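PDB 6YZG: surface-associated protein CshB from Streptococcus gordonii, which probably helps the bacterium adhere to host surfaces, with this non-repetitive domain 2 belonging to a ligand-binding fold linked to fibronectin binding. Local coordinates for residues 16-28 with 34-46. Numbering follows the deposited sequence.
Sequences RGGLKVGTTFTKE and VVTLTVKELKPFN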
loop_
_atom_site.group_PDB
_atom_site.type_symbol
_atom_site.label_atom_id
_atom_site.label_comp_id
_atom_site.label_asym_id
_atom_site.label_seq_id
_atom_site.Cartn_x
_atom_site.Cartn_y
_atom_site.Cartn_z
ATOM N N ARG A 16 -15.598 10.074 26.868
ATOM C CA ARG A 16 -15.899 9.672 25.475
ATOM C C ARG A 16 -15.688 8.177 25.252
ATOM O O ARG A 16 -15.651 7.779 24.132
ATOM C CB ARG A 16 -15.093 10.551 24.515
ATOM C CG ARG A 16 -15.319 12.037 24.747
ATOM C CD ARG A 16 -14.726 12.926 23.676
ATOM N NE ARG A 16 -13.288 12.781 23.690
ATOM C CZ ARG A 16 -12.444 13.235 22.775
ATOM N NH1 ARG A 16 -12.869 13.918 21.735
ATOM N NH2 ARG A 16 -11.167 12.993 22.909
ATOM N N GLY A 17 -15.504 7.420 26.329
ATOM C CA GLY A 17 -15.301 5.975 26.248
ATOM C C GLY A 17 -13.898 5.617 25.765
ATOM O O GLY A 17 -13.705 4.540 25.234
ATOM N N GLY A 18 -12.972 6.551 25.861
ATOM C CA GLY A 18 -11.587 6.270 25.477
ATOM C C GLY A 18 -10.627 6.196 26.657
ATOM O O GLY A 18 -11.019 6.412 27.845
ATOM N N LEU A 19 -9.376 5.931 26.332
ATOM C CA LEU A 19 -8.372 5.662 27.369
ATOM C C LEU A 19 -7.992 6.973 28.030
ATOM O O LEU A 19 -7.761 7.998 27.391
ATOM C CB LEU A 19 -7.136 4.983 26.757
ATOM C CG LEU A 19 -7.250 3.458 26.620
ATOM C CD1 LEU A 19 -8.495 2.983 25.933
ATOM C CD2 LEU A 19 -6.021 2.938 25.881
ATOM N N LYS A 20 -7.716 6.848 29.314
ATOM C CA LYS A 20 -7.048 7.890 30.120
ATOM C C LYS A 20 -5.977 7.199 30.983
ATOM O O LYS A 20 -5.959 5.978 31.036
ATOM C CB LYS A 20 -8.011 8.678 31.018
ATOM C CG LYS A 20 -8.824 7.880 32.019
ATOM C CD LYS A 20 -9.942 8.744 32.541
ATOM C CE LYS A 20 -10.440 8.287 33.861
ATOM N NZ LYS A 20 -10.923 9.488 34.591
ATOM N N VAL A 21 -5.110 7.974 31.612
ATOM C CA VAL A 21 -4.156 7.394 32.552
ATOM C C VAL A 21 -4.930 6.707 33.679
ATOM O O VAL A 21 -5.837 7.323 34.232
ATOM C CB VAL A 21 -3.131 8.428 33.023
ATOM C CG1 VAL A 21 -2.242 7.884 34.121
ATOM C CG2 VAL A 21 -2.297 8.903 31.839
ATOM N N GLY A 22 -4.674 5.428 33.879
ATOM C CA GLY A 22 -5.372 4.613 34.878
ATOM C C GLY A 22 -6.475 3.774 34.293
ATOM O O GLY A 22 -7.086 2.977 35.030
ATOM N N THR A 23 -6.830 3.932 33.018
ATOM C CA THR A 23 -7.715 2.974 32.359
ATOM C C THR A 23 -7.107 1.583 32.403
ATOM O O THR A 23 -5.868 1.418 32.247
ATOM C CB THR A 23 -7.970 3.330 30.891
ATOM O OG1 THR A 23 -8.667 4.585 30.842
ATOM C CG2 THR A 23 -8.707 2.255 30.113
ATOM N N THR A 24 -7.916 0.559 32.640
ATOM C CA THR A 24 -7.448 -0.826 32.590
ATOM C C THR A 24 -8.192 -1.647 31.540
ATOM O O THR A 24 -9.392 -1.427 31.242
ATOM C CB THR A 24 -7.554 -1.539 33.957
ATOM O OG1 THR A 24 -8.952 -1.656 34.321
ATOM C CG2 THR A 24 -6.688 -0.854 34.971
ATOM N N PHE A 25 -7.461 -2.642 31.023
ATOM C CA PHE A 25 -8.003 -3.688 30.132
ATOM C C PHE A 25 -7.642 -4.994 30.829
ATOM O O PHE A 25 -6.436 -5.221 31.079
ATOM C CB PHE A 25 -7.432 -3.640 28.709
ATOM C CG PHE A 25 -7.862 -4.770 27.825
ATOM C CD1 PHE A 25 -7.149 -5.959 27.817
ATOM C CD2 PHE A 25 -9.025 -4.645 27.069
ATOM C CE1 PHE A 25 -7.589 -7.014 27.045
ATOM C CE2 PHE A 25 -9.426 -5.708 26.254
ATOM C CZ PHE A 25 -8.704 -6.875 26.277
ATOM N N THR A 26 -8.580 -5.893 31.084
ATOM C CA THR A 26 -8.299 -7.141 31.770
ATOM C C THR A 26 -8.980 -8.309 31.046
ATOM O O THR A 26 -10.138 -8.204 30.663
ATOM C CB THR A 26 -8.870 -7.061 33.200
ATOM O OG1 THR A 26 -8.473 -5.862 33.877
ATOM C CG2 THR A 26 -8.415 -8.288 33.956
ATOM N N LYS A 27 -8.252 -9.381 30.803
ATOM C CA LYS A 27 -8.796 -10.537 30.076
ATOM C C LYS A 27 -8.143 -11.801 30.636
ATOM O O LYS A 27 -6.909 -11.909 30.711
ATOM C CB LYS A 27 -8.555 -10.423 28.570
ATOM C CG LYS A 27 -9.027 -11.633 27.745
ATOM C CD LYS A 27 -10.504 -11.797 27.696
ATOM C CE LYS A 27 -10.883 -13.037 26.888
ATOM N NZ LYS A 27 -12.346 -13.207 26.742
ATOM N N GLU A 28 -8.983 -12.804 30.918
ATOM C CA GLU A 28 -8.491 -14.156 31.149
ATOM C C GLU A 28 -8.339 -14.830 29.797
ATOM O O GLU A 28 -9.324 -15.251 29.191
ATOM C CB GLU A 28 -9.460 -14.904 32.081
ATOM C CG GLU A 28 -8.937 -16.238 32.592
ATOM C CD GLU A 28 -9.834 -16.903 33.630
ATOM O OE1 GLU A 28 -10.911 -16.323 34.029
ATOM O OE2 GLU A 28 -9.466 -18.055 33.978
ATOM N N VAL A 34 -4.486 -14.565 33.495
ATOM C CA VAL A 34 -5.141 -13.246 33.483
ATOM C C VAL A 34 -4.093 -12.196 33.118
ATOM O O VAL A 34 -3.054 -12.104 33.807
ATOM C CB VAL A 34 -5.813 -12.870 34.814
ATOM C CG1 VAL A 34 -6.439 -11.474 34.653
ATOM C CG2 VAL A 34 -6.839 -13.935 35.199
ATOM N N VAL A 35 -4.412 -11.409 32.107
ATOM C CA VAL A 35 -3.551 -10.261 31.756
ATOM C C VAL A 35 -4.290 -8.979 32.070
ATOM O O VAL A 35 -5.498 -8.829 31.826
ATOM C CB VAL A 35 -3.143 -10.319 30.280
ATOM C CG1 VAL A 35 -2.319 -11.539 29.955
ATOM C CG2 VAL A 35 -4.285 -10.200 29.340
ATOM N N THR A 36 -3.539 -8.052 32.648
ATOM C CA THR A 36 -4.103 -6.744 32.987
ATOM C C THR A 36 -3.191 -5.705 32.378
ATOM O O THR A 36 -1.964 -5.702 32.708
ATOM C CB THR A 36 -4.206 -6.515 34.489
ATOM O OG1 THR A 36 -4.984 -7.583 35.093
ATOM C CG2 THR A 36 -4.842 -5.189 34.792
ATOM N N LEU A 37 -3.720 -4.822 31.562
ATOM C CA LEU A 37 -3.018 -3.678 30.992
ATOM C C LEU A 37 -3.535 -2.446 31.729
ATOM O O LEU A 37 -4.764 -2.269 31.888
ATOM C CB LEU A 37 -3.311 -3.458 29.510
ATOM C CG LEU A 37 -3.146 -4.635 28.565
ATOM C CD1 LEU A 37 -3.340 -4.194 27.125
ATOM C CD2 LEU A 37 -1.941 -5.489 28.785
ATOM N N THR A 38 -2.630 -1.580 32.147
ATOM C CA THR A 38 -3.000 -0.299 32.756
ATOM C C THR A 38 -2.351 0.828 31.971
ATOM O O THR A 38 -1.147 0.735 31.711
ATOM C CB THR A 38 -2.537 -0.189 34.213
ATOM O OG1 THR A 38 -3.049 -1.308 34.970
ATOM C CG2 THR A 38 -3.010 1.086 34.861
ATOM N N VAL A 39 -3.121 1.821 31.559
ATOM C CA VAL A 39 -2.531 2.970 30.850
ATOM C C VAL A 39 -1.661 3.782 31.786
ATOM O O VAL A 39 -2.185 4.297 32.821
ATOM C CB VAL A 39 -3.600 3.822 30.199
ATOM C CG1 VAL A 39 -2.943 4.990 29.535
ATOM C CG2 VAL A 39 -4.481 3.034 29.261
ATOM N N LYS A 40 -0.358 3.850 31.525
ATOM C CA LYS A 40 0.601 4.612 32.368
ATOM C C LYS A 40 0.745 6.030 31.793
ATOM O O LYS A 40 0.916 6.977 32.569
ATOM C CB LYS A 40 1.946 3.883 32.333
ATOM C CG LYS A 40 3.049 4.537 33.147
ATOM C CD LYS A 40 4.311 3.728 33.138
ATOM C CE LYS A 40 5.353 4.289 34.077
ATOM N NZ LYS A 40 6.076 3.185 34.743
ATOM N N GLU A 41 0.802 6.148 30.455
ATOM C CA GLU A 41 1.104 7.427 29.771
ATOM C C GLU A 41 0.358 7.469 28.443
ATOM O O GLU A 41 0.190 6.408 27.804
ATOM C CB GLU A 41 2.609 7.559 29.473
ATOM C CG GLU A 41 3.496 7.604 30.674
ATOM C CD GLU A 41 4.913 7.919 30.246
ATOM O OE1 GLU A 41 5.409 9.014 30.629
ATOM O OE2 GLU A 41 5.440 7.143 29.409
ATOM N N LEU A 42 -0.120 8.636 28.058
ATOM C CA LEU A 42 -0.703 8.908 26.744
ATOM C C LEU A 42 0.058 10.114 26.170
ATOM O O LEU A 42 -0.409 11.303 26.270
ATOM C CB LEU A 42 -2.215 9.178 26.851
ATOM C CG LEU A 42 -3.020 7.944 27.201
ATOM C CD1 LEU A 42 -4.339 8.300 27.877
ATOM C CD2 LEU A 42 -3.278 7.120 25.952
ATOM N N LYS A 43 1.172 9.829 25.550
ATOM C CA LYS A 43 2.076 10.861 25.037
ATOM C C LYS A 43 2.768 10.346 23.804
ATOM O O LYS A 43 3.017 9.136 23.626
ATOM C CB LYS A 43 3.115 11.294 26.062
ATOM C CG LYS A 43 2.580 12.038 27.278
ATOM C CD LYS A 43 3.749 12.821 28.004
ATOM C CE LYS A 43 3.298 13.886 28.981
ATOM N NZ LYS A 43 2.311 14.840 28.402
ATOM N N PRO A 44 3.084 11.266 22.858
ATOM C CA PRO A 44 3.753 10.864 21.622
ATOM C C PRO A 44 5.281 10.710 21.744
ATOM O O PRO A 44 5.876 10.969 22.762
ATOM C CB PRO A 44 3.411 12.009 20.681
ATOM C CG PRO A 44 3.422 13.213 21.615
ATOM C CD PRO A 44 2.705 12.703 22.861
ATOM N N PHE A 45 5.854 10.126 20.708
ATOM C CA PHE A 45 7.263 9.663 20.756
ATOM C C PHE A 45 8.221 10.855 20.994
ATOM O O PHE A 45 9.270 10.655 21.620
ATOM C CB PHE A 45 7.626 8.923 19.487
ATOM C CG PHE A 45 8.944 8.207 19.490
ATOM C CD1 PHE A 45 9.161 7.097 20.294
ATOM C CD2 PHE A 45 9.971 8.687 18.711
ATOM C CE1 PHE A 45 10.391 6.466 20.227
ATOM C CE2 PHE A 45 11.217 8.062 18.676
ATOM C CZ PHE A 45 11.398 6.943 19.439
ATOM N N ASN A 46 7.889 12.033 20.534
ATOM C CA ASN A 46 8.735 13.262 20.710
ATOM C C ASN A 46 8.770 13.688 22.176
ATOM O O ASN A 46 9.540 14.615 22.487
ATOM C CB ASN A 46 8.236 14.369 19.795
ATOM C CG ASN A 46 6.778 14.721 19.951
ATOM O OD1 ASN A 46 5.943 13.845 19.810
ATOM N ND2 ASN A 46 6.390 15.983 20.163
#
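An antiparallel beta hairpin joins F25 to L37 and K27 to V35 as hydrogen-bonded pairs, the segments 24-28 and 34-41 of its strands lying 173° apart in N-to-C direction. L37 N gives its hydrogen to F25 O at 2.8 Å, almost straight at 173°, and F25 N returns one to L37 O in the carbonyl plane. On the face that carries F25, K27, V35 and L37, the F25 and L37 side chains start out together, CB to CB 4.2 Å, and L37 CD1 meets the ring obliquely; M260 of the second subunit packs on L37, and F262 of that subunit on V35. The opposite face carries T24, T26, T36 and T38 with V34 and E28. Threonines T26 and T36 run alongside each other in the same direction, with T26 CG2 3.7 Å from T36 OG1, and T24 and T38 repeat the pattern. In the antiparallel sheet of this domain, strand 10-11 flanks the first strand of the hairpin and strand 119-131 the second. Just before T24 the chain passes through a type II beta turn, K20 to T23, where K20 N bonds to T23 OG1, a hydroxyl also tied to N12. Past the last regular pair, T24 with T38, V39 still bonds twice: its N to T23 O, and its O receives G22 N. V39 packs against the turn: CG1, anti to its own N (chi1 178°), lies 3.5 Å from K20 O, while CG2 meets L19 CD2 at 3.7 Å, the two side chains set roughly perpendicular. Past the classic bulge that K40 and E41 form opposite K124, L42 reaches back, its CD1 3.5 Å from K20 CA.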